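Hexokinase (Schistosoma mansoni, PDB 1BDG) catalyses the ATP-dependent phosphorylation of glucose and other hexoses to hexose 6-phosphates, the first step of glycolysis, and works as a monomer. Local coordinates at residues Glu27-Arg32 with Asp260-Gln265; Phe143-Val148 with Lys162-Asp167; Lys268-Asp273 with Gly288-Glu293; Ile272-Pro277 with Tyr282-Ser287. One frame throughout, in Å; residues are numbered along the deposited sequence.

Contact 1. Residues Glu27-Arg32 with Asp260-Gln265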
# COMPACT_ATOMS: atom_id res chain seq x y z
N GLU A 27 16.45 11.31 -7.51
CA GLU A 27 17.72 10.93 -6.88
C GLU A 27 17.70 11.48 -5.44
O GLU A 27 18.01 10.77 -4.49
CB GLU A 27 18.92 11.51 -7.66
CG GLU A 27 19.04 10.99 -9.11
CD GLU A 27 20.18 11.62 -9.94
OE1 GLU A 27 20.53 12.81 -9.73
OE2 GLU A 27 20.71 10.94 -10.85
N GLU A 28 17.21 12.71 -5.28
CA GLU A 28 17.12 13.36 -3.99
C GLU A 28 16.07 12.76 -3.05
O GLU A 28 16.37 12.51 -1.89
CB GLU A 28 16.80 14.82 -4.17
CG GLU A 28 16.83 15.59 -2.89
CD GLU A 28 17.97 16.55 -2.90
OE1 GLU A 28 18.16 17.19 -3.98
OE2 GLU A 28 18.69 16.64 -1.85
N ILE A 29 14.83 12.59 -3.51
CA ILE A 29 13.80 11.99 -2.65
C ILE A 29 14.43 10.72 -2.09
O ILE A 29 14.57 10.56 -0.87
CB ILE A 29 12.50 11.65 -3.42
CG1 ILE A 29 11.70 12.92 -3.71
CG2 ILE A 29 11.65 10.66 -2.66
CD1 ILE A 29 12.03 13.56 -5.04
N CYS A 30 14.92 9.87 -2.99
CA CYS A 30 15.59 8.63 -2.62
C CYS A 30 16.70 8.87 -1.61
O CYS A 30 16.76 8.20 -0.59
CB CYS A 30 16.16 7.97 -3.87
SG CYS A 30 17.39 6.72 -3.57
N ASP A 31 17.53 9.88 -1.87
CA ASP A 31 18.65 10.24 -0.99
C ASP A 31 18.20 10.60 0.41
O ASP A 31 18.79 10.17 1.39
CB ASP A 31 19.40 11.42 -1.58
CG ASP A 31 20.88 11.25 -1.53
OD1 ASP A 31 21.35 10.23 -2.08
OD2 ASP A 31 21.57 12.12 -0.96
N ARG A 32 17.18 11.46 0.49
CA ARG A 32 16.59 11.88 1.76
C ARG A 32 15.92 10.68 2.44
O ARG A 32 16.05 10.47 3.64
CB ARG A 32 15.55 13.00 1.52
CG ARG A 32 16.14 14.38 1.32
CD ARG A 32 15.15 15.36 0.73
NE ARG A 32 15.77 16.67 0.51
CZ ARG A 32 15.59 17.74 1.29
NH1 ARG A 32 14.78 17.68 2.35
NH2 ARG A 32 16.30 18.85 1.08
N ASP A 260 8.82 18.56 1.23
CA ASP A 260 8.28 19.92 1.13
C ASP A 260 8.57 20.72 -0.11
O ASP A 260 7.94 21.75 -0.33
CB ASP A 260 8.66 20.74 2.36
CG ASP A 260 7.69 20.55 3.52
OD1 ASP A 260 6.60 19.96 3.30
OD2 ASP A 260 8.02 21.00 4.64
N CYS A 261 9.53 20.30 -0.91
CA CYS A 261 9.85 21.03 -2.12
C CYS A 261 9.11 20.46 -3.31
O CYS A 261 8.87 21.14 -4.31
CB CYS A 261 11.34 20.93 -2.39
SG CYS A 261 12.31 21.67 -1.13
N TRP A 262 8.73 19.19 -3.18
CA TRP A 262 8.07 18.47 -4.23
C TRP A 262 6.56 18.34 -4.09
O TRP A 262 5.88 17.93 -5.03
CB TRP A 262 8.76 17.11 -4.36
CG TRP A 262 10.25 17.28 -4.57
CD1 TRP A 262 10.87 17.65 -5.71
CD2 TRP A 262 11.28 17.11 -3.59
NE1 TRP A 262 12.22 17.71 -5.52
CE2 TRP A 262 12.50 17.39 -4.23
CE3 TRP A 262 11.29 16.75 -2.24
CZ2 TRP A 262 13.72 17.32 -3.57
CZ3 TRP A 262 12.51 16.68 -1.58
CH2 TRP A 262 13.71 16.97 -2.25
N ARG A 263 6.04 18.67 -2.93
CA ARG A 263 4.60 18.62 -2.71
C ARG A 263 3.96 19.89 -3.27
O ARG A 263 4.47 20.99 -3.05
CB ARG A 263 4.29 18.43 -1.23
CG ARG A 263 4.80 17.11 -0.71
CD ARG A 263 4.52 16.90 0.76
NE ARG A 263 3.09 16.86 1.03
CZ ARG A 263 2.40 17.84 1.61
NH1 ARG A 263 3.01 18.97 2.01
NH2 ARG A 263 1.09 17.69 1.77
N THR A 264 2.90 19.71 -4.06
CA THR A 264 2.17 20.81 -4.68
C THR A 264 0.92 21.17 -3.87
O THR A 264 0.62 20.52 -2.86
CB THR A 264 1.73 20.44 -6.11
OG1 THR A 264 0.74 19.41 -6.05
CG2 THR A 264 2.91 19.93 -6.92
N GLN A 265 0.19 22.19 -4.32
CA GLN A 265 -1.02 22.64 -3.61
C GLN A 265 -2.17 21.64 -3.68
O GLN A 265 -3.04 21.62 -2.81
CB GLN A 265 -1.48 24.02 -4.10
CG GLN A 265 -1.67 24.15 -5.61
CD GLN A 265 -2.57 25.32 -6.02
OE1 GLN A 265 -3.81 25.23 -5.94
NE2 GLN A 265 -1.96 26.39 -6.49
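Trp262 and Ile29 reach each other through torsions on both sides: the indole leaves with CG beside the backbone N (chi1 -55°), and Ile29, its CG1 likewise beside the backbone N, turns at chi2 (91°) to bring its delta methyl over one face of the indole. Ile29 CD1 stands 3.9 Å from the centroid of the Trp262 five-membered ring, close to the ring normal, a CH-pi contact. Cys261 CB rests on the opposite face of the same indole, which is thus held between its own sequence neighbour and the helix. Arg32 comes to the rim instead, its NE lying near the plane of the indole at 3.5 Å from Trp262 CH2, with guanidinium and ring planes turned 77° apart. One helical turn earlier, Glu28 CG approaches Trp262 CH2 obliquely at 3.5 Å; the Glu28 chain, bent at chi2, turns its carboxylate off the ring, and OE2 forms a long salt bridge of 3.8 Å with Arg32 NE. No hydrogen bond crosses between the segments; Trp262 NE1 has a weak one to Asp25, just before residues 27-32. Glu28, Ile29 and Arg32 lie at i, i+1 and i+4 on one face of helix 23-41, and a loop tryptophan docks there.

Contact 2. Residues Phe143-Val148 with Lys162-Asp167. With GLC (alpha-D-glucopyranose), chain B.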
# COMPACT_ATOMS: atom_id res chain seq x y z
N PHE A 143 -2.29 -7.80 9.15
CA PHE A 143 -2.88 -6.53 9.57
C PHE A 143 -2.09 -5.42 8.89
O PHE A 143 -1.01 -5.05 9.35
CB PHE A 143 -2.80 -6.40 11.08
CG PHE A 143 -3.63 -5.29 11.65
CD1 PHE A 143 -4.97 -5.14 11.29
CD2 PHE A 143 -3.09 -4.42 12.59
CE1 PHE A 143 -5.76 -4.14 11.86
CE2 PHE A 143 -3.86 -3.42 13.17
CZ PHE A 143 -5.21 -3.28 12.81
N SER A 144 -2.62 -4.90 7.79
CA SER A 144 -1.95 -3.86 7.00
C SER A 144 -1.77 -2.52 7.70
O SER A 144 -2.12 -1.49 7.12
CB SER A 144 -2.73 -3.62 5.71
OG SER A 144 -3.14 -4.83 5.12
N PHE A 145 -1.20 -2.49 8.90
CA PHE A 145 -1.02 -1.20 9.56
C PHE A 145 0.26 -1.19 10.38
O PHE A 145 0.82 -2.24 10.68
CB PHE A 145 -2.24 -0.87 10.43
CG PHE A 145 -3.50 -0.62 9.65
CD1 PHE A 145 -3.71 0.59 9.00
CD2 PHE A 145 -4.46 -1.62 9.51
CE1 PHE A 145 -4.84 0.79 8.23
CE2 PHE A 145 -5.58 -1.42 8.74
CZ PHE A 145 -5.77 -0.22 8.10
N PRO A 146 0.77 0.01 10.72
CA PRO A 146 1.99 0.11 11.51
C PRO A 146 1.72 -0.39 12.91
O PRO A 146 0.80 0.08 13.57
CB PRO A 146 2.27 1.61 11.52
CG PRO A 146 0.90 2.19 11.50
CD PRO A 146 0.21 1.35 10.46
N CYS A 147 2.50 -1.37 13.33
CA CYS A 147 2.39 -1.97 14.66
C CYS A 147 3.79 -2.16 15.22
O CYS A 147 4.74 -2.37 14.47
CB CYS A 147 1.73 -3.36 14.59
SG CYS A 147 0.03 -3.44 14.02
N VAL A 148 3.92 -2.06 16.53
CA VAL A 148 5.19 -2.27 17.22
C VAL A 148 5.17 -3.76 17.58
O VAL A 148 4.42 -4.18 18.46
CB VAL A 148 5.25 -1.47 18.52
CG1 VAL A 148 6.47 -1.84 19.31
CG2 VAL A 148 5.20 0.00 18.24
N LYS A 162 -4.94 5.01 6.05
CA LYS A 162 -5.97 4.71 5.07
C LYS A 162 -7.39 5.17 5.43
O LYS A 162 -7.58 6.30 5.89
CB LYS A 162 -5.93 3.22 4.70
CG LYS A 162 -4.72 2.88 3.85
CD LYS A 162 -4.67 1.44 3.44
CE LYS A 162 -4.09 0.59 4.51
NZ LYS A 162 -3.58 -0.70 3.93
N GLY A 163 -8.39 4.33 5.18
CA GLY A 163 -9.76 4.71 5.47
C GLY A 163 -10.32 4.25 6.81
O GLY A 163 -11.55 4.21 6.98
N PHE A 164 -9.45 3.88 7.75
CA PHE A 164 -9.89 3.41 9.05
C PHE A 164 -9.77 4.46 10.15
O PHE A 164 -8.88 5.32 10.12
CB PHE A 164 -9.11 2.17 9.46
CG PHE A 164 -9.49 0.92 8.72
CD1 PHE A 164 -9.36 0.84 7.33
CD2 PHE A 164 -9.89 -0.22 9.42
CE1 PHE A 164 -9.62 -0.36 6.65
CE2 PHE A 164 -10.15 -1.40 8.75
CZ PHE A 164 -10.02 -1.48 7.36
N SER A 165 -10.67 4.38 11.13
CA SER A 165 -10.71 5.28 12.29
C SER A 165 -11.58 4.68 13.38
O SER A 165 -12.38 5.38 13.97
CB SER A 165 -11.22 6.68 11.92
OG SER A 165 -12.50 6.62 11.32
N ALA A 166 -11.46 3.37 13.58
CA ALA A 166 -12.23 2.69 14.61
C ALA A 166 -11.64 3.09 15.96
O ALA A 166 -10.42 3.16 16.11
CB ALA A 166 -12.15 1.20 14.42
N ASP A 167 -12.49 3.42 16.92
CA ASP A 167 -11.98 3.80 18.22
C ASP A 167 -11.73 2.54 19.05
O ASP A 167 -12.26 1.48 18.75
CB ASP A 167 -12.94 4.74 18.93
CG ASP A 167 -14.13 4.02 19.52
OD1 ASP A 167 -14.91 3.45 18.73
OD2 ASP A 167 -14.28 4.03 20.77
C1 GLC B . -0.66 1.67 4.50
C2 GLC B . -0.39 1.01 5.85
C3 GLC B . 0.78 0.05 5.73
C4 GLC B . 0.50 -0.96 4.63
C5 GLC B . 0.23 -0.22 3.33
C6 GLC B . -0.12 -1.17 2.20
O1 GLC B . 0.49 2.33 4.10
O2 GLC B . -0.08 1.99 6.83
O3 GLC B . 0.98 -0.63 6.95
O4 GLC B . 1.59 -1.83 4.48
O5 GLC B . -0.88 0.65 3.51
O6 GLC B . -1.50 -1.48 2.20
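The glucose site of hexokinase is lined here by two loops of the small subdomain, one leading from strand 137-143 into strand 147-150 and the other following strand 154-157, and Lys162 meets Ser144 and Phe145 beside the sugar. The Lys162 chain bends at chi3 (-83°), which carries its ammonium to the sugar, where NZ donates to GLC O6 at 2.8 Å and to the ring oxygen GLC O5 at 3.0 Å. The same nitrogen lies 3.5 Å from Ser144 CB, and a weak bond to the carbonyl of Gly76 adds a further partner. Ser144 is the centre of an inverse gamma turn, closed by Phe145 N bonding to Phe143 O at 2.6 Å; its hydroxyl is engaged with Leu75 O and with Asp197, a substrate-binding residue. Phe145 meets the aliphatic end of the lysine obliquely, its CE1 being 3.8 Å from Lys162 CE, while any cation-pi attraction from the more distant NZ is weak at most. The far tip of the Phe145 ring, CZ, presses on one face of Phe164 toward the rim, an edge-to-face pair with centroids 5.2 Å apart and planes at 62°. Trp160 extends this cluster, stacked with Phe164 and edge-to-face with Phe145. The aromatic cluster lies beside a lysine that holds both O5 and O6, the latter the hydroxyl phosphorylated in the reaction, in the glucose-binding cleft of hexokinase.

Contact 3. Residues Lys268-Asp273 with Gly288-Glu293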
# COMPACT_ATOMS: atom_id res chain seq x y z
N LYS A 268 -1.56 19.30 -0.99
CA LYS A 268 -1.89 19.92 0.28
C LYS A 268 -3.38 20.02 0.54
O LYS A 268 -3.82 19.73 1.65
CB LYS A 268 -1.25 21.31 0.40
CG LYS A 268 0.25 21.26 0.36
CD LYS A 268 0.89 22.62 0.46
CE LYS A 268 2.38 22.43 0.21
NZ LYS A 268 3.25 23.53 0.64
N SER A 269 -4.17 20.40 -0.46
CA SER A 269 -5.61 20.49 -0.25
C SER A 269 -6.28 19.12 -0.28
O SER A 269 -7.42 18.98 0.16
CB SER A 269 -6.26 21.43 -1.25
OG SER A 269 -6.09 20.95 -2.57
N MET A 270 -5.58 18.13 -0.83
CA MET A 270 -6.06 16.75 -0.89
C MET A 270 -5.79 16.21 0.52
O MET A 270 -6.67 15.65 1.17
CB MET A 270 -5.23 15.96 -1.92
CG MET A 270 -5.70 14.55 -2.30
SD MET A 270 -5.27 13.23 -1.16
CE MET A 270 -3.58 13.28 -1.25
N ASP A 271 -4.58 16.46 1.01
CA ASP A 271 -4.16 16.05 2.35
C ASP A 271 -5.03 16.72 3.44
O ASP A 271 -5.63 16.05 4.28
CB ASP A 271 -2.68 16.39 2.52
CG ASP A 271 -2.16 16.05 3.89
OD1 ASP A 271 -2.44 14.93 4.35
OD2 ASP A 271 -1.50 16.92 4.50
N ILE A 272 -5.12 18.05 3.41
CA ILE A 272 -5.92 18.80 4.38
C ILE A 272 -7.33 18.18 4.58
O ILE A 272 -7.80 18.05 5.71
CB ILE A 272 -6.08 20.30 3.90
CG1 ILE A 272 -4.81 21.10 4.15
CG2 ILE A 272 -7.24 20.98 4.58
CD1 ILE A 272 -4.83 22.47 3.47
N ASP A 273 -7.95 17.77 3.47
CA ASP A 273 -9.32 17.24 3.45
C ASP A 273 -9.42 15.73 3.63
O ASP A 273 -10.53 15.16 3.59
CB ASP A 273 -9.98 17.72 2.14
CG ASP A 273 -11.46 17.33 2.01
OD1 ASP A 273 -12.27 17.51 2.96
OD2 ASP A 273 -11.83 16.87 0.90
N GLY A 288 -3.10 4.09 -4.55
CA GLY A 288 -4.39 4.04 -5.21
C GLY A 288 -5.57 4.73 -4.54
O GLY A 288 -6.51 5.12 -5.20
N MET A 289 -5.56 4.86 -3.22
CA MET A 289 -6.66 5.52 -2.55
C MET A 289 -6.62 7.03 -2.75
O MET A 289 -7.65 7.70 -2.65
CB MET A 289 -6.62 5.22 -1.05
CG MET A 289 -7.54 6.07 -0.20
SD MET A 289 -7.51 5.55 1.50
CE MET A 289 -9.18 5.75 1.92
N TYR A 290 -5.45 7.56 -3.06
CA TYR A 290 -5.34 9.01 -3.19
C TYR A 290 -5.07 9.58 -4.56
O TYR A 290 -5.36 10.76 -4.79
CB TYR A 290 -4.30 9.54 -2.21
CG TYR A 290 -4.47 9.07 -0.78
CD1 TYR A 290 -5.24 9.79 0.14
CD2 TYR A 290 -3.82 7.93 -0.33
CE1 TYR A 290 -5.35 9.39 1.45
CE2 TYR A 290 -3.93 7.53 0.97
CZ TYR A 290 -4.68 8.25 1.86
OH TYR A 290 -4.74 7.85 3.17
N LEU A 291 -4.57 8.77 -5.49
CA LEU A 291 -4.27 9.29 -6.83
C LEU A 291 -5.47 9.82 -7.59
O LEU A 291 -5.34 10.79 -8.33
CB LEU A 291 -3.52 8.28 -7.68
CG LEU A 291 -2.09 7.96 -7.25
CD1 LEU A 291 -1.40 7.15 -8.30
CD2 LEU A 291 -1.33 9.23 -7.01
N GLY A 292 -6.64 9.21 -7.42
CA GLY A 292 -7.82 9.71 -8.11
C GLY A 292 -8.24 11.04 -7.53
O GLY A 292 -8.65 11.97 -8.23
N GLU A 293 -8.06 11.18 -6.22
CA GLU A 293 -8.45 12.40 -5.54
C GLU A 293 -7.57 13.54 -6.02
O GLU A 293 -8.01 14.69 -6.07
CB GLU A 293 -8.35 12.18 -4.02
CG GLU A 293 -9.11 13.18 -3.14
CD GLU A 293 -10.63 13.32 -3.42
OE1 GLU A 293 -11.17 12.67 -4.35
OE2 GLU A 293 -11.28 14.12 -2.71
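Tyr290 and Glu293 are the residues of helix 288-304 that meet Met270, which reaches across from helix 265-272. Just before them, Met289, which with Gly288 is assigned to ATP binding by similarity, sets its CG over one face of the Tyr290 ring. Tyr290 itself offers its CB and one ortho carbon to the methionine: Met270 SD lies 3.7 Å from Tyr290 CD1, and Met270 CE is 3.9 Å from Tyr290 CB. The sulfur approaches the ring obliquely, 4.9 Å from its centroid and 71° off the normal, a Met-aromatic contact made well away from the ring centre. Met270 gets there by leaving its helix with CG anti to the backbone N (chi1 -170°) and then bending at both chi2 and chi3. This buried packing joins two helices of the large subdomain, with Tyr290 also touching Glu283, which binds glucose, on the connecting helix 283-286. One turn beyond Tyr290, Glu293 meets the root of the same side chain, its CG at 3.8 Å from Met270 CG. The Glu293 chain bends at chi2, and its carboxylate is taken up by a salt bridge from OE2 to Arg296; Asp273 OD2 stands 4.6 Å from that Glu293 OE2, a like charge that the arginine would be expected to offset.

Contact 4. Residues Ile272-Pro277 with Tyr282-Ser287. With GLC (alpha-D-glucopyranose), chain B.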
# COMPACT_ATOMS: atom_id res chain seq x y z
N ILE A 272 -5.12 18.05 3.41
CA ILE A 272 -5.92 18.80 4.38
C ILE A 272 -7.33 18.18 4.58
O ILE A 272 -7.80 18.05 5.71
CB ILE A 272 -6.08 20.30 3.90
CG1 ILE A 272 -4.81 21.10 4.15
CG2 ILE A 272 -7.24 20.98 4.58
CD1 ILE A 272 -4.83 22.47 3.47
N ASP A 273 -7.95 17.77 3.47
CA ASP A 273 -9.32 17.24 3.45
C ASP A 273 -9.42 15.73 3.63
O ASP A 273 -10.53 15.16 3.59
CB ASP A 273 -9.98 17.72 2.14
CG ASP A 273 -11.46 17.33 2.01
OD1 ASP A 273 -12.27 17.51 2.96
OD2 ASP A 273 -11.83 16.87 0.90
N SER A 274 -8.29 15.08 3.89
CA SER A 274 -8.25 13.62 4.07
C SER A 274 -8.74 13.20 5.45
O SER A 274 -9.04 14.04 6.28
CB SER A 274 -6.85 13.07 3.80
OG SER A 274 -5.90 13.55 4.72
N LEU A 275 -8.81 11.90 5.68
CA LEU A 275 -9.28 11.33 6.95
C LEU A 275 -8.35 11.68 8.12
O LEU A 275 -8.80 12.15 9.17
CB LEU A 275 -9.41 9.82 6.80
CG LEU A 275 -10.11 9.00 7.88
CD1 LEU A 275 -11.62 9.11 7.69
CD2 LEU A 275 -9.67 7.55 7.75
N HIS A 276 -7.06 11.40 7.96
CA HIS A 276 -6.06 11.68 8.98
C HIS A 276 -5.11 12.70 8.37
O HIS A 276 -4.13 12.32 7.75
CB HIS A 276 -5.25 10.42 9.30
CG HIS A 276 -6.06 9.25 9.77
ND1 HIS A 276 -6.25 8.97 11.11
CD2 HIS A 276 -6.67 8.26 9.09
CE1 HIS A 276 -6.96 7.85 11.23
NE2 HIS A 276 -7.22 7.41 10.01
N PRO A 277 -5.42 14.01 8.48
CA PRO A 277 -4.59 15.10 7.93
C PRO A 277 -3.14 15.20 8.41
O PRO A 277 -2.88 15.17 9.60
CB PRO A 277 -5.38 16.35 8.32
CG PRO A 277 -6.79 15.89 8.25
CD PRO A 277 -6.73 14.54 8.92
N TYR A 282 3.99 10.78 1.98
CA TYR A 282 4.57 10.17 0.80
C TYR A 282 3.53 9.25 0.16
O TYR A 282 3.39 9.24 -1.07
CB TYR A 282 5.84 9.40 1.16
CG TYR A 282 6.40 8.56 0.04
CD1 TYR A 282 7.04 9.14 -1.05
CD2 TYR A 282 6.32 7.17 0.08
CE1 TYR A 282 7.59 8.36 -2.07
CE2 TYR A 282 6.87 6.39 -0.93
CZ TYR A 282 7.50 6.99 -2.00
OH TYR A 282 8.05 6.21 -2.98
N GLU A 283 2.77 8.53 0.98
CA GLU A 283 1.76 7.61 0.46
C GLU A 283 0.71 8.30 -0.37
O GLU A 283 0.25 7.78 -1.38
CB GLU A 283 1.08 6.86 1.60
CG GLU A 283 -0.15 6.10 1.15
CD GLU A 283 -0.72 5.24 2.22
OE1 GLU A 283 -1.44 5.76 3.08
OE2 GLU A 283 -0.43 4.03 2.20
N LYS A 284 0.30 9.48 0.07
CA LYS A 284 -0.71 10.25 -0.62
C LYS A 284 -0.28 10.72 -2.01
O LYS A 284 -1.12 11.17 -2.80
CB LYS A 284 -1.13 11.43 0.26
CG LYS A 284 -1.92 10.97 1.47
CD LYS A 284 -1.99 12.01 2.54
CE LYS A 284 -3.30 11.93 3.30
NZ LYS A 284 -3.16 11.59 4.72
N MET A 285 1.02 10.62 -2.30
CA MET A 285 1.56 11.02 -3.60
C MET A 285 1.65 9.80 -4.51
O MET A 285 1.66 9.94 -5.72
CB MET A 285 2.97 11.61 -3.47
CG MET A 285 3.11 12.92 -2.67
SD MET A 285 4.82 13.35 -2.26
CE MET A 285 5.31 14.38 -3.59
N VAL A 286 1.61 8.62 -3.90
CA VAL A 286 1.77 7.34 -4.60
C VAL A 286 0.60 6.33 -4.72
O VAL A 286 0.33 5.83 -5.81
CB VAL A 286 2.99 6.58 -4.01
CG1 VAL A 286 3.24 5.29 -4.74
CG2 VAL A 286 4.22 7.44 -4.06
N SER A 287 -0.06 6.02 -3.60
CA SER A 287 -1.12 5.02 -3.58
C SER A 287 -2.45 5.22 -4.29
O SER A 287 -2.94 6.34 -4.48
CB SER A 287 -1.39 4.62 -2.14
OG SER A 287 -2.09 5.65 -1.45
C1 GLC B . -0.66 1.67 4.50
C2 GLC B . -0.39 1.01 5.85
C3 GLC B . 0.78 0.05 5.73
C4 GLC B . 0.50 -0.96 4.63
C5 GLC B . 0.23 -0.22 3.33
C6 GLC B . -0.12 -1.17 2.20
O1 GLC B . 0.49 2.33 4.10
O2 GLC B . -0.08 1.99 6.83
O3 GLC B . 0.98 -0.63 6.95
O4 GLC B . 1.59 -1.83 4.48
O5 GLC B . -0.88 0.65 3.51
O6 GLC B . -1.50 -1.48 2.20
O HOH W 1 -5.55 10.47 5.90
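Lys284 sends its ammonium across to the loop 272-277, where Ser274 and His276 receive it through long, weak bonds: Lys284 NZ donates to Ser274 OG at 3.4 Å and to the carbonyl oxygen of His276 at 3.3 Å. A firmer link runs through a water. It accepts from Lys284 NZ at 2.9 Å and from the His276 backbone N at 2.7 Å, and donates to His276 O at 3.0 Å, so both backbone polar atoms of His276 are engaged by this one molecule. The principal partner of the lysine is the carbonyl of Lys279, in the connection between the two segments, and Asp271 adds a weak, long ion pair; the largely buried charge is therefore shared among several oxygens. Lys284 arrives with bends at chi3 and chi4 (148° and 117°), and its CE passes 3.8 Å from Ser274 CB. A chi1 of 64° turns the Ser274 hydroxyl back to Asp271 O, its stronger partner, while His276 NE2 is bonded to Phe164 O of the small subdomain. Next to the lysine, the extended chain of Glu283 diverges toward the sugar, and OE2 accepts from the anomeric hydroxyl, GLC O1, at 2.7 Å as well as from Thr222 N. The short, weakly bonded helix 283-286 lies between helices 265-272 and 288-304, with Lys284 touching Met270 of the first and Tyr290 of the second, while Met285 and Val286 pack on helix 357-389.

Overall arrangement
From the N terminus, helix 23-41 supplies the first half of contact 1, which closes a long loop with the segment before helix 265-272. Contact 2 is nested inside that loop and closes a short one of its own in the small subdomain. Contacts 3 and 4 follow contact 1 in series within the large subdomain; they share Ile272 and Asp273, and segment 282-287 of contact 4 falls between the two segments of contact 3. Met285 packs against Trp262 and Arg263, linking contact 4 to contact 1. Across the cleft, Leu275, Met289 and Tyr290 touch residues 162-164, joining both subdomains beside the glucose that contacts 2 and 4 both bind.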